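Local coordinates for protein acetate kinase (Entamoeba histolytica, PDB 4H0O) that interconverts acetate and acetyl phosphate as a pyrophosphate-dependent acetate kinase of the ASKHA superfamily, probably with magnesium as cofactor, at residues V308-L313 with W341-A346; L329-D334 with C384-D389. All coordinates share one frame; numbering follows the deposited sequence.

Contact 1: residues V308-L313 with W341-A346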
ATOM      1  N   VAL B 308     -11.617   7.546   4.562  1.00 33.11           N
ATOM      2  CA  VAL B 308     -10.827   6.463   3.983  1.00 35.15           C
ATOM      3  C   VAL B 308      -9.959   6.979   2.838  1.00 32.49           C
ATOM      4  O   VAL B 308      -8.789   6.615   2.719  1.00 32.91           O
ATOM      5  CB  VAL B 308     -11.731   5.315   3.477  1.00 30.01           C
ATOM      6  CG1 VAL B 308     -10.926   4.297   2.677  1.00 30.24           C
ATOM      7  CG2 VAL B 308     -12.437   4.641   4.645  1.00 26.34           C
ATOM      8  N   TYR B 309     -10.541   7.837   2.003  1.00 28.55           N
ATOM      9  CA  TYR B 309      -9.827   8.441   0.879  1.00 27.62           C
ATOM     10  C   TYR B 309      -8.633   9.275   1.350  1.00 38.70           C
ATOM     11  O   TYR B 309      -7.537   9.168   0.798  1.00 29.31           O
ATOM     12  CB  TYR B 309     -10.780   9.308   0.046  1.00 30.03           C
ATOM     13  CG  TYR B 309     -10.117  10.111  -1.057  1.00 30.40           C
ATOM     14  CD1 TYR B 309      -9.645  11.400  -0.823  1.00 31.06           C
ATOM     15  CD2 TYR B 309      -9.976   9.586  -2.337  1.00 27.73           C
ATOM     16  CE1 TYR B 309      -9.042  12.138  -1.829  1.00 34.48           C
ATOM     17  CE2 TYR B 309      -9.375  10.320  -3.351  1.00 33.50           C
ATOM     18  CZ  TYR B 309      -8.911  11.592  -3.090  1.00 33.24           C
ATOM     19  OH  TYR B 309      -8.313  12.321  -4.092  1.00 35.97           O
ATOM     20  N   ILE B 310      -8.860  10.111   2.363  1.00 33.39           N
ATOM     21  CA  ILE B 310      -7.818  10.971   2.918  1.00 33.03           C
ATOM     22  C   ILE B 310      -6.728  10.141   3.601  1.00 33.87           C
ATOM     23  O   ILE B 310      -5.534  10.429   3.462  1.00 31.48           O
ATOM     24  CB  ILE B 310      -8.408  11.991   3.922  1.00 32.25           C
ATOM     25  CG1 ILE B 310      -9.241  13.049   3.194  1.00 33.67           C
ATOM     26  CG2 ILE B 310      -7.308  12.664   4.735  1.00 27.12           C
ATOM     27  CD1 ILE B 310      -8.453  13.855   2.179  1.00 29.04           C
ATOM     28  N   LYS B 311      -7.149   9.112   4.328  1.00 27.53           N
ATOM     29  CA  LYS B 311      -6.222   8.233   5.030  1.00 30.94           C
ATOM     30  C   LYS B 311      -5.225   7.591   4.071  1.00 32.97           C
ATOM     31  O   LYS B 311      -4.023   7.570   4.335  1.00 25.27           O
ATOM     32  CB  LYS B 311      -6.984   7.152   5.798  1.00 30.60           C
ATOM     33  CG  LYS B 311      -6.091   6.170   6.539  1.00 40.84           C
ATOM     34  CD  LYS B 311      -6.586   4.742   6.377  1.00 45.32           C
ATOM     35  CE  LYS B 311      -6.136   4.148   5.053  1.00 59.48           C
ATOM     36  NZ  LYS B 311      -6.163   2.660   5.073  1.00 56.09           N
ATOM     37  N   GLN B 312      -5.728   7.066   2.957  1.00 29.60           N
ATOM     38  CA  GLN B 312      -4.871   6.413   1.976  1.00 34.90           C
ATOM     39  C   GLN B 312      -3.944   7.401   1.275  1.00 32.11           C
ATOM     40  O   GLN B 312      -2.785   7.083   1.005  1.00 27.68           O
ATOM     41  CB  GLN B 312      -5.708   5.654   0.948  1.00 31.58           C
ATOM     42  CG  GLN B 312      -4.898   4.702   0.089  1.00 36.46           C
ATOM     43  CD  GLN B 312      -4.181   3.643   0.909  1.00 41.75           C
ATOM     44  OE1 GLN B 312      -4.597   3.310   2.020  1.00 48.30           O
ATOM     45  NE2 GLN B 312      -3.094   3.109   0.362  1.00 47.62           N
ATOM     46  N   LEU B 313      -4.455   8.598   0.990  1.00 29.04           N
ATOM     47  CA  LEU B 313      -3.652   9.642   0.357  1.00 29.41           C
ATOM     48  C   LEU B 313      -2.533  10.098   1.289  1.00 30.28           C
ATOM     49  O   LEU B 313      -1.390  10.271   0.866  1.00 27.25           O
ATOM     50  CB  LEU B 313      -4.530  10.829  -0.058  1.00 24.26           C
ATOM     51  CG  LEU B 313      -3.831  12.031  -0.704  1.00 29.27           C
ATOM     52  CD1 LEU B 313      -2.940  11.599  -1.859  1.00 24.42           C
ATOM     53  CD2 LEU B 313      -4.843  13.061  -1.191  1.00 24.06           C
ATOM     54  N   TRP B 341     -10.878  22.332  -2.226  1.00 32.57           N
ATOM     55  CA  TRP B 341      -9.989  22.796  -1.159  1.00 36.81           C
ATOM     56  C   TRP B 341     -10.049  21.954   0.119  1.00 34.59           C
ATOM     57  O   TRP B 341      -9.085  21.924   0.888  1.00 35.66           O
ATOM     58  CB  TRP B 341     -10.251  24.272  -0.831  1.00 41.15           C
ATOM     59  CG  TRP B 341     -11.587  24.532  -0.214  1.00 37.97           C
ATOM     60  CD1 TRP B 341     -12.735  24.876  -0.865  1.00 35.09           C
ATOM     61  CD2 TRP B 341     -11.913  24.482   1.180  1.00 40.60           C
ATOM     62  NE1 TRP B 341     -13.758  25.037   0.037  1.00 33.46           N
ATOM     63  CE2 TRP B 341     -13.279  24.802   1.302  1.00 34.74           C
ATOM     64  CE3 TRP B 341     -11.182  24.197   2.340  1.00 38.12           C
ATOM     65  CZ2 TRP B 341     -13.934  24.845   2.534  1.00 34.53           C
ATOM     66  CZ3 TRP B 341     -11.831  24.238   3.564  1.00 41.03           C
ATOM     67  CH2 TRP B 341     -13.193  24.561   3.651  1.00 35.10           C
ATOM     68  N   GLN B 342     -11.175  21.285   0.350  1.00 31.01           N
ATOM     69  CA  GLN B 342     -11.338  20.459   1.544  1.00 34.26           C
ATOM     70  C   GLN B 342     -10.353  19.290   1.569  1.00 37.12           C
ATOM     71  O   GLN B 342      -9.872  18.902   2.635  1.00 38.50           O
ATOM     72  CB  GLN B 342     -12.775  19.935   1.663  1.00 35.18           C
ATOM     73  CG  GLN B 342     -13.828  20.998   1.968  1.00 32.95           C
ATOM     74  CD  GLN B 342     -14.433  21.598   0.716  1.00 36.93           C
ATOM     75  OE1 GLN B 342     -13.856  21.510  -0.369  1.00 39.59           O
ATOM     76  NE2 GLN B 342     -15.606  22.208   0.857  1.00 37.19           N
ATOM     77  N   VAL B 343     -10.062  18.728   0.397  1.00 27.24           N
ATOM     78  CA  VAL B 343      -9.099  17.636   0.289  1.00 29.88           C
ATOM     79  C   VAL B 343      -7.692  18.113   0.639  1.00 31.76           C
ATOM     80  O   VAL B 343      -6.982  17.462   1.410  1.00 36.35           O
ATOM     81  CB  VAL B 343      -9.116  16.995  -1.120  1.00 34.41           C
ATOM     82  CG1 VAL B 343      -7.855  16.180  -1.367  1.00 32.52           C
ATOM     83  CG2 VAL B 343     -10.350  16.120  -1.288  1.00 33.25           C
ATOM     84  N   ARG B 344      -7.303  19.256   0.080  1.00 32.23           N
ATOM     85  CA  ARG B 344      -5.988  19.837   0.340  1.00 31.55           C
ATOM     86  C   ARG B 344      -5.825  20.182   1.816  1.00 38.09           C
ATOM     87  O   ARG B 344      -4.772  19.939   2.408  1.00 37.78           O
ATOM     88  CB  ARG B 344      -5.768  21.089  -0.518  1.00 33.09           C
ATOM     89  CG  ARG B 344      -5.794  20.844  -2.029  1.00 39.08           C
ATOM     90  CD  ARG B 344      -5.389  22.098  -2.799  1.00 34.31           C
ATOM     91  NE  ARG B 344      -6.310  23.212  -2.578  1.00 38.12           N
ATOM     92  CZ  ARG B 344      -7.117  23.712  -3.509  1.00 43.23           C
ATOM     93  NH1 ARG B 344      -7.110  23.206  -4.734  1.00 36.11           N
ATOM     94  NH2 ARG B 344      -7.925  24.725  -3.218  1.00 38.14           N
ATOM     95  N   LYS B 345      -6.874  20.748   2.404  1.00 25.41           N
ATOM     96  CA  LYS B 345      -6.856  21.109   3.818  1.00 37.85           C
ATOM     97  C   LYS B 345      -6.723  19.862   4.686  1.00 32.94           C
ATOM     98  O   LYS B 345      -5.925  19.829   5.623  1.00 29.19           O
ATOM     99  CB  LYS B 345      -8.122  21.887   4.191  1.00 39.71           C
ATOM    100  CG  LYS B 345      -8.178  22.351   5.641  1.00 38.38           C
ATOM    101  CD  LYS B 345      -6.870  23.002   6.069  1.00 41.82           C
ATOM    102  CE  LYS B 345      -7.049  23.850   7.323  1.00 49.52           C
ATOM    103  NZ  LYS B 345      -7.980  23.229   8.299  1.00 60.06           N
ATOM    104  N   ALA B 346      -7.499  18.833   4.360  1.00 28.56           N
ATOM    105  CA  ALA B 346      -7.454  17.587   5.115  1.00 36.42           C
ATOM    106  C   ALA B 346      -6.048  16.990   5.099  1.00 31.16           C
ATOM    107  O   ALA B 346      -5.549  16.527   6.126  1.00 28.66           O
ATOM    108  CB  ALA B 346      -8.469  16.597   4.572  1.00 29.09           C
TER
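Two helices of the ribonuclease H-like fold, 299-324 and 341-350, pack here against the same side of the six-stranded sheet that contains strands 205-211 and 329-333. The axes of the segments V308-L313 and W341-A346 stay 10.6 Å apart and cross at -51°, so side chains bridge the gap. I310 carries much of the contact. Its CG1 lies anti to the carbonyl carbon and beside the backbone N (chi1 -71°), which turns it toward the second helix, and chi2 (-60°) sets CD1 at its end. I310 CD1 thereby meets the methyl of A346, at 3.6 Å from A346 CB. The same CD1 also sits 4.0 Å from the carbonyl O of V343, a backbone atom, so one methyl rests against neighbouring turns of the second helix. Across the segments the contact is wholly apolar and buries 183 Å². L211 of strand 205-211 touches Y309, L313 and V343, closing the sheet side of the cluster. Y309 also packs on M285, which puts the Y309 side of the contact beside the region where ATP is predicted to bind, although this enzyme is pyrophosphate-dependent. V343 answers with both branches. Its CG2 approaches the ring of Y309 obliquely, 4.2 Å from Y309 CE1. Its CG1 meets the tip of L313, with V343 CG1 to L313 CD2 at 4.3 Å.

Contact 2: residues L329-D334 with C384-D389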
ATOM      1  N   LEU B 329       8.349  20.256  -1.663  1.00 25.49           N
ATOM      2  CA  LEU B 329       7.147  20.782  -2.303  1.00 28.51           C
ATOM      3  C   LEU B 329       6.102  19.707  -2.551  1.00 30.67           C
ATOM      4  O   LEU B 329       6.370  18.709  -3.230  1.00 29.79           O
ATOM      5  CB  LEU B 329       7.498  21.467  -3.628  1.00 32.00           C
ATOM      6  CG  LEU B 329       6.314  22.015  -4.436  1.00 34.08           C
ATOM      7  CD1 LEU B 329       5.614  23.124  -3.670  1.00 29.11           C
ATOM      8  CD2 LEU B 329       6.753  22.511  -5.812  1.00 24.32           C
ATOM      9  N   LEU B 330       4.911  19.921  -1.993  1.00 26.33           N
ATOM     10  CA  LEU B 330       3.758  19.071  -2.270  1.00 24.09           C
ATOM     11  C   LEU B 330       2.855  19.792  -3.269  1.00 29.10           C
ATOM     12  O   LEU B 330       2.463  20.942  -3.042  1.00 34.27           O
ATOM     13  CB  LEU B 330       2.991  18.764  -0.979  1.00 24.49           C
ATOM     14  CG  LEU B 330       1.734  17.897  -1.113  1.00 28.77           C
ATOM     15  CD1 LEU B 330       2.103  16.469  -1.471  1.00 21.66           C
ATOM     16  CD2 LEU B 330       0.882  17.928   0.157  1.00 31.42           C
ATOM     17  N   VAL B 331       2.539  19.134  -4.378  1.00 24.57           N
ATOM     18  CA  VAL B 331       1.747  19.772  -5.424  1.00 28.00           C
ATOM     19  C   VAL B 331       0.487  18.991  -5.774  1.00 35.37           C
ATOM     20  O   VAL B 331       0.535  17.780  -5.994  1.00 33.93           O
ATOM     21  CB  VAL B 331       2.577  19.981  -6.706  1.00 35.46           C
ATOM     22  CG1 VAL B 331       3.011  18.642  -7.281  1.00 35.83           C
ATOM     23  CG2 VAL B 331       1.780  20.776  -7.730  1.00 34.10           C
ATOM     24  N   PHE B 332      -0.640  19.694  -5.830  1.00 27.87           N
ATOM     25  CA  PHE B 332      -1.900  19.082  -6.229  1.00 31.77           C
ATOM     26  C   PHE B 332      -2.230  19.402  -7.684  1.00 29.76           C
ATOM     27  O   PHE B 332      -2.046  20.535  -8.132  1.00 29.43           O
ATOM     28  CB  PHE B 332      -3.031  19.561  -5.324  1.00 27.56           C
ATOM     29  CG  PHE B 332      -2.890  19.125  -3.900  1.00 30.77           C
ATOM     30  CD1 PHE B 332      -3.252  17.842  -3.517  1.00 25.41           C
ATOM     31  CD2 PHE B 332      -2.405  20.001  -2.938  1.00 37.27           C
ATOM     32  CE1 PHE B 332      -3.128  17.437  -2.199  1.00 32.10           C
ATOM     33  CE2 PHE B 332      -2.278  19.604  -1.620  1.00 33.90           C
ATOM     34  CZ  PHE B 332      -2.640  18.318  -1.249  1.00 34.27           C
ATOM     35  N   THR B 333      -2.719  18.408  -8.421  1.00 31.00           N
ATOM     36  CA  THR B 333      -3.082  18.634  -9.815  1.00 26.50           C
ATOM     37  C   THR B 333      -4.326  17.849 -10.222  1.00 28.92           C
ATOM     38  O   THR B 333      -4.878  17.085  -9.427  1.00 29.37           O
ATOM     39  CB  THR B 333      -1.908  18.332 -10.774  1.00 31.28           C
ATOM     40  OG1 THR B 333      -2.226  18.796 -12.091  1.00 33.42           O
ATOM     41  CG2 THR B 333      -1.627  16.847 -10.826  1.00 31.01           C
ATOM     42  N   ASP B 334      -4.757  18.061 -11.462  1.00 22.71           N
ATOM     43  CA  ASP B 334      -6.024  17.540 -11.981  1.00 29.44           C
ATOM     44  C   ASP B 334      -7.254  18.013 -11.203  1.00 32.20           C
ATOM     45  O   ASP B 334      -7.128  18.691 -10.181  1.00 27.42           O
ATOM     46  CB  ASP B 334      -6.008  16.016 -12.116  1.00 29.35           C
ATOM     47  CG  ASP B 334      -7.284  15.482 -12.745  1.00 43.14           C
ATOM     48  OD1 ASP B 334      -8.160  16.303 -13.086  1.00 45.13           O
ATOM     49  OD2 ASP B 334      -7.421  14.247 -12.876  1.00 44.70           O
ATOM     50  N   CYS B 384       1.575  23.749  -3.373  1.00 29.68           N
ATOM     51  CA  CYS B 384       1.039  24.492  -4.504  1.00 30.24           C
ATOM     52  C   CYS B 384       0.074  23.653  -5.328  1.00 29.39           C
ATOM     53  O   CYS B 384       0.080  22.421  -5.256  1.00 28.41           O
ATOM     54  CB  CYS B 384       2.169  25.007  -5.397  1.00 37.27           C
ATOM     55  SG  CYS B 384       2.834  23.769  -6.526  1.00 43.80           S
ATOM     56  N   VAL B 385      -0.764  24.337  -6.099  1.00 32.23           N
ATOM     57  CA  VAL B 385      -1.598  23.689  -7.099  1.00 29.54           C
ATOM     58  C   VAL B 385      -1.002  24.023  -8.458  1.00 35.42           C
ATOM     59  O   VAL B 385      -0.541  25.147  -8.678  1.00 35.76           O
ATOM     60  CB  VAL B 385      -3.057  24.183  -7.038  1.00 33.71           C
ATOM     61  CG1 VAL B 385      -3.781  23.560  -5.863  1.00 30.46           C
ATOM     62  CG2 VAL B 385      -3.107  25.707  -6.944  1.00 29.14           C
ATOM     63  N   ALA B 386      -0.995  23.051  -9.366  1.00 32.68           N
ATOM     64  CA  ALA B 386      -0.427  23.261 -10.693  1.00 33.21           C
ATOM     65  C   ALA B 386      -1.324  22.675 -11.778  1.00 27.90           C
ATOM     66  O   ALA B 386      -1.618  21.479 -11.766  1.00 32.98           O
ATOM     67  CB  ALA B 386       0.973  22.673 -10.773  1.00 32.40           C
ATOM     68  N   PRO B 387      -1.768  23.528 -12.716  1.00 33.22           N
ATOM     69  CA  PRO B 387      -2.650  23.157 -13.833  1.00 35.45           C
ATOM     70  C   PRO B 387      -2.046  22.081 -14.736  1.00 33.95           C
ATOM     71  O   PRO B 387      -0.832  22.073 -14.951  1.00 35.08           O
ATOM     72  CB  PRO B 387      -2.784  24.463 -14.620  1.00 32.20           C
ATOM     73  CG  PRO B 387      -2.529  25.539 -13.620  1.00 32.80           C
ATOM     74  CD  PRO B 387      -1.507  24.979 -12.674  1.00 29.15           C
ATOM     75  N   ASN B 388      -2.890  21.196 -15.262  1.00 34.69           N
ATOM     76  CA  ASN B 388      -2.441  20.133 -16.157  1.00 35.19           C
ATOM     77  C   ASN B 388      -3.457  19.838 -17.261  1.00 34.04           C
ATOM     78  O   ASN B 388      -3.796  18.678 -17.502  1.00 33.91           O
ATOM     79  CB  ASN B 388      -2.150  18.848 -15.370  1.00 31.23           C
ATOM     80  CG  ASN B 388      -3.394  18.274 -14.710  1.00 30.41           C
ATOM     81  OD1 ASN B 388      -4.286  19.015 -14.292  1.00 35.41           O
ATOM     82  ND2 ASN B 388      -3.463  16.947 -14.624  1.00 30.33           N
ATOM     83  N   ASP B 389      -3.937  20.887 -17.924  1.00 34.05           N
ATOM     84  CA  ASP B 389      -4.903  20.737 -19.014  1.00 41.03           C
ATOM     85  C   ASP B 389      -4.428  19.717 -20.047  1.00 34.46           C
ATOM     86  O   ASP B 389      -3.309  19.813 -20.560  1.00 40.26           O
ATOM     87  CB  ASP B 389      -5.178  22.086 -19.687  1.00 44.06           C
ATOM     88  CG  ASP B 389      -5.951  21.945 -20.990  1.00 51.14           C
ATOM     89  OD1 ASP B 389      -7.199  21.912 -20.948  1.00 63.13           O
ATOM     90  OD2 ASP B 389      -5.309  21.872 -22.060  1.00 59.37           O
TER
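Strand 329-333 runs parallel to the end of strand 382-385, with bridges V331-C384 and F332-V385 and end-to-end directions 37° apart over the touching parts. C384 bonds on both sides of V331: its N donates to L330 O at 3.0 Å, and its O accepts from F332 N. F332 in turn brackets V385, because F332 O also accepts from A386 N, at 3.0 Å. This is the usual parallel register, and N-H...O angles of about 160° indicate well-aligned bonds. Side chains alternate between the faces. V331 and C384 share one, where V331 CG2, anti to its backbone N, lies against both C384 SG and the methyl of A386. L329 CD1 reaches the same sulfur from two residues earlier in the strand, 4.0 Å from C384 SG. On the other face F332 CB packs beside V385 CG1, under helix 341-350. Past the bridges, side chains take over the pairing. T333 OG1, anti to its own N, donates to A386 O at 2.8 Å, nearly along the C=O axis. The amide of N388 crosses the T333 side chain obliquely, and N388 OD1 accepts a weak, bent bond (132°) from D334 N. N388 ND2 is held by S187 of helix 185-195, so both ends of the carboxamide have a partner. D389 then N-caps helix 390-402 through OD2. The C-terminal ends of adjacent parallel strands of the ribonuclease H-like core carry site residues in ASKHA kinases; here the D334 and N388 ends lie near H184, a predicted transition-state stabiliser, and E390, a predicted magnesium ligand.

In the fold
Both contacts are buried, and their centres lie 15 Å apart in the same alpha/beta domain, with contact 2 nearer the centre of the chain. Contact 2 is within the sheet and depends on directional backbone and side-chain hydrogen bonds, whereas contact 1, in the helix layer over the L330 and F332 face, is held by apolar packing over less than half the buried area. Their segments alternate along the chain: helix 299-324 leads into strand 329-333, and helix 341-350 follows before the chain returns as strand 382-385. R344 joins them directly, its CG 3.6 Å from F332 CD2. R344 NH1 lies 3.5 Å from V385 CG1, while I347 of the same helix packs on L330 and F332.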